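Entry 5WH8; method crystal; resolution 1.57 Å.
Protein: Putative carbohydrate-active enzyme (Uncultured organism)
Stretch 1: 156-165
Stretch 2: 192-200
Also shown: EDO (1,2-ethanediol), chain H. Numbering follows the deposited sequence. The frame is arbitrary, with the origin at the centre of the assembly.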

# COMPACT_ATOMS: atom_id res chain seq x y z
N LYS A 156 16.28 -8.01 -11.99
CA LYS A 156 15.52 -7.69 -13.20
C LYS A 156 14.08 -8.16 -13.07
O LYS A 156 13.73 -8.90 -12.14
CB LYS A 156 16.15 -8.35 -14.43
CG LYS A 156 17.63 -8.09 -14.63
CD LYS A 156 17.89 -6.61 -14.82
CE LYS A 156 19.32 -6.33 -15.26
NZ LYS A 156 19.67 -4.89 -15.10
N TRP A 157 13.24 -7.74 -14.01
CA TRP A 157 11.85 -8.19 -13.99
C TRP A 157 11.77 -9.74 -14.01
O TRP A 157 10.97 -10.33 -13.28
CB TRP A 157 11.03 -7.57 -15.15
CG TRP A 157 9.68 -8.19 -15.24
CD1 TRP A 157 9.18 -8.88 -16.30
CD2 TRP A 157 8.66 -8.22 -14.22
NE1 TRP A 157 7.92 -9.34 -16.01
CE2 TRP A 157 7.58 -8.95 -14.74
CE3 TRP A 157 8.57 -7.71 -12.92
CZ2 TRP A 157 6.41 -9.19 -14.00
CZ3 TRP A 157 7.41 -7.94 -12.19
CH2 TRP A 157 6.35 -8.69 -12.73
N ALA A 158 12.62 -10.42 -14.78
CA ALA A 158 12.64 -11.88 -14.76
C ALA A 158 12.77 -12.46 -13.35
O ALA A 158 12.10 -13.44 -13.02
CB ALA A 158 13.79 -12.41 -15.64
N ASP A 159 13.60 -11.85 -12.51
CA ASP A 159 13.79 -12.31 -11.15
C ASP A 159 12.57 -12.02 -10.26
O ASP A 159 12.15 -12.86 -9.45
CB ASP A 159 15.03 -11.66 -10.56
CG ASP A 159 16.25 -11.90 -11.41
OD1 ASP A 159 16.65 -13.09 -11.52
OD2 ASP A 159 16.77 -10.94 -12.01
N VAL A 160 11.98 -10.84 -10.42
CA VAL A 160 10.77 -10.54 -9.67
C VAL A 160 9.60 -11.45 -10.10
O VAL A 160 8.80 -11.89 -9.28
CB VAL A 160 10.36 -9.04 -9.82
CG1 VAL A 160 9.08 -8.71 -9.04
CG2 VAL A 160 11.50 -8.13 -9.37
N LYS A 161 9.51 -11.72 -11.40
CA LYS A 161 8.46 -12.60 -11.93
C LYS A 161 8.60 -14.02 -11.35
O LYS A 161 7.60 -14.65 -11.01
CB LYS A 161 8.49 -12.61 -13.47
CG LYS A 161 7.36 -13.34 -14.15
CD LYS A 161 7.36 -13.03 -15.64
CE LYS A 161 6.16 -13.62 -16.36
NZ LYS A 161 6.37 -15.04 -16.68
N GLU A 162 9.83 -14.50 -11.19
CA GLU A 162 10.04 -15.82 -10.60
C GLU A 162 9.64 -15.84 -9.12
O GLU A 162 9.05 -16.81 -8.65
CB GLU A 162 11.49 -16.27 -10.78
CG GLU A 162 11.74 -16.64 -12.25
CD GLU A 162 13.14 -17.18 -12.55
OE1 GLU A 162 14.12 -16.70 -11.95
OE2 GLU A 162 13.23 -18.08 -13.40
N TYR A 163 9.93 -14.76 -8.39
CA TYR A 163 9.45 -14.62 -7.01
C TYR A 163 7.93 -14.69 -6.96
O TYR A 163 7.36 -15.42 -6.16
CB TYR A 163 9.94 -13.30 -6.39
CG TYR A 163 9.29 -12.95 -5.06
CD1 TYR A 163 9.74 -13.53 -3.88
CD2 TYR A 163 8.21 -12.07 -4.98
CE1 TYR A 163 9.15 -13.22 -2.67
CE2 TYR A 163 7.61 -11.76 -3.77
CZ TYR A 163 8.08 -12.35 -2.62
OH TYR A 163 7.51 -12.09 -1.39
N ALA A 164 7.28 -13.90 -7.82
CA ALA A 164 5.82 -13.84 -7.83
C ALA A 164 5.21 -15.19 -8.21
O ALA A 164 4.16 -15.58 -7.69
CB ALA A 164 5.35 -12.77 -8.80
N GLU A 165 5.85 -15.91 -9.12
CA GLU A 165 5.34 -17.22 -9.53
C GLU A 165 5.55 -18.28 -8.44
O GLU A 165 4.94 -19.36 -8.49
CB GLU A 165 5.97 -17.60 -10.88
CG GLU A 165 5.39 -16.76 -12.02
CD GLU A 165 6.06 -16.95 -13.37
OE1 GLU A 165 7.14 -17.57 -13.44
OE2 GLU A 165 5.49 -16.44 -14.36
C1 EDO H . 18.37 -12.87 -15.00
O1 EDO H . 17.66 -11.70 -14.58
C2 EDO H . 19.49 -13.23 -14.03
O2 EDO H . 19.03 -13.31 -12.68
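Stretch 2 (192-200) DLAAQDPLS

The apolar centre of the contact is the indole of Trp 157, whose CA-to-CB bond points toward stretch 2 and whose chi1 is t (171°). Ala 194 lies over one face of this ring: its CA stands 3.5 Å from the centroid of the five-membered ring of Trp 157 and only 4° off the ring normal, the geometry of a CH-pi contact. The Ala 194 CB comes within 3.7 Å of Trp 157 CD2, so the small residue packs by backbone and methyl together. At the ring edge, near its plane, Leu 199 CG approaches Trp 157 CZ2 at 4.3 Å. Leu 199 (chi1 m, chi2 t) starts sideways at CB, but its end comes nearer to the helix, placing CD2 3.9 Å from Ala 164 CB, 3.9 Å from Lys 161 CG and 4.1 Å from Glu 165 CG.

The order of these contacts shows the direction of the chain. Residues 157-165 are helical, and Trp 157, Lys 161 and Ala 164, spaced four and three residues apart, all direct CB toward stretch 2. Along this side the register advances in the same sense in both stretches: the CA atoms of Trp 157 and Ala 194 are 5.9 Å apart, those of Lys 161 and Leu 199 7.0 Å. Stretch 2 enters as the last part of a helix, passes through a type I turn from Ala 194 to Asp 197, closed by Asp 197 N to Ala 194 O at 3.1 Å, and then extends, with phi/psi of -71/161° at Pro 198 and -62/147° at Leu 199. A single helix-crossing angle would not describe this path.

The turn brings the carbonyl of Asp 197 to the edge of the indole, where Trp 157 NE1 donates a hydrogen bond to Asp 197 O at 2.9 Å, with an N-H...O angle of 165°. The ring thus takes Ala 194 over one face, while Leu 199 and the hydrogen-bonded carbonyl of Asp 197 lie at its edge, near its plane.

Farther out, the aliphatic part of Lys 161 covers the same carbonyl, with Lys 161 CE 3.3 Å from Asp 197 O. Its ammonium forms a salt bridge within the helix, Lys 161 NZ to Glu 165 OE2 at 2.8 Å; Lys 161 NZ to Asp 197 OD2, at 4.0 Å, is a proximity of opposite charges beyond salt-bridge range. A water completes the polar edge, donating to Glu 165 OE2 at 2.7 Å and accepting from Ser 200 N at 2.9 Å. The two stretches bury 408 Å² in all, both sides summed.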

# COMPACT_ATOMS: atom_id res chain seq x y z
N ASP A 192 7.17 -0.44 -16.92
CA ASP A 192 7.23 -0.61 -18.37
C ASP A 192 7.96 -1.88 -18.77
O ASP A 192 7.66 -2.46 -19.82
CB ASP A 192 7.90 0.60 -19.03
CG ASP A 192 9.27 0.93 -18.47
OD1 ASP A 192 9.46 0.94 -17.24
OD2 ASP A 192 10.18 1.22 -19.28
N LEU A 193 8.91 -2.32 -17.95
CA LEU A 193 9.61 -3.57 -18.22
C LEU A 193 8.76 -4.78 -17.82
O LEU A 193 8.77 -5.79 -18.50
CB LEU A 193 10.96 -3.60 -17.51
CG LEU A 193 11.90 -2.45 -17.86
CD1 LEU A 193 13.25 -2.60 -17.17
CD2 LEU A 193 12.05 -2.30 -19.36
N ALA A 194 8.02 -4.68 -16.72
CA ALA A 194 7.08 -5.72 -16.38
C ALA A 194 6.04 -5.92 -17.50
O ALA A 194 5.61 -7.05 -17.78
CB ALA A 194 6.39 -5.39 -15.06
N ALA A 195 5.66 -4.83 -18.14
CA ALA A 195 4.64 -4.85 -19.20
C ALA A 195 5.10 -5.63 -20.43
O ALA A 195 4.26 -5.98 -21.27
CB ALA A 195 4.29 -3.45 -19.60
N GLN A 196 6.40 -5.87 -20.56
CA GLN A 196 6.92 -6.65 -21.69
C GLN A 196 6.69 -8.16 -21.51
O GLN A 196 6.72 -8.92 -22.49
CB GLN A 196 8.42 -6.39 -21.91
CG GLN A 196 8.82 -4.92 -21.97
CD GLN A 196 8.11 -4.15 -23.09
OE1 GLN A 196 8.08 -4.59 -24.24
NE2 GLN A 196 7.56 -2.98 -22.75
N ASP A 197 6.44 -8.60 -20.28
CA ASP A 197 6.27 -10.01 -19.96
C ASP A 197 5.43 -10.14 -18.70
O ASP A 197 5.93 -10.56 -17.67
CB ASP A 197 7.64 -10.68 -19.78
CG ASP A 197 7.56 -12.20 -19.65
OD1 ASP A 197 6.53 -12.81 -20.03
OD2 ASP A 197 8.55 -12.78 -19.18
N PRO A 198 4.14 -9.77 -18.77
CA PRO A 198 3.34 -9.74 -17.53
C PRO A 198 3.01 -11.10 -16.96
O PRO A 198 3.08 -12.13 -17.65
CB PRO A 198 2.05 -9.00 -17.95
CG PRO A 198 2.02 -9.02 -19.42
CD PRO A 198 3.43 -9.21 -19.92
N LEU A 199 2.66 -11.10 -15.68
CA LEU A 199 2.15 -12.30 -15.00
C LEU A 199 0.84 -12.80 -15.62
O LEU A 199 0.03 -12.00 -16.11
CB LEU A 199 1.92 -12.01 -13.51
CG LEU A 199 3.18 -11.67 -12.71
CD1 LEU A 199 2.82 -10.94 -11.41
CD2 LEU A 199 3.91 -12.97 -12.42
N SER A 200 0.63 -14.11 -15.62
CA SER A 200 -0.58 -14.68 -16.26
C SER A 200 -1.79 -14.85 -15.33
O SER A 200 -2.82 -15.41 -15.74
CB SER A 200 -0.25 -16.04 -16.90
OG SER A 200 0.68 -15.84 -17.95
O HOH W 1 2.91 -15.86 -15.04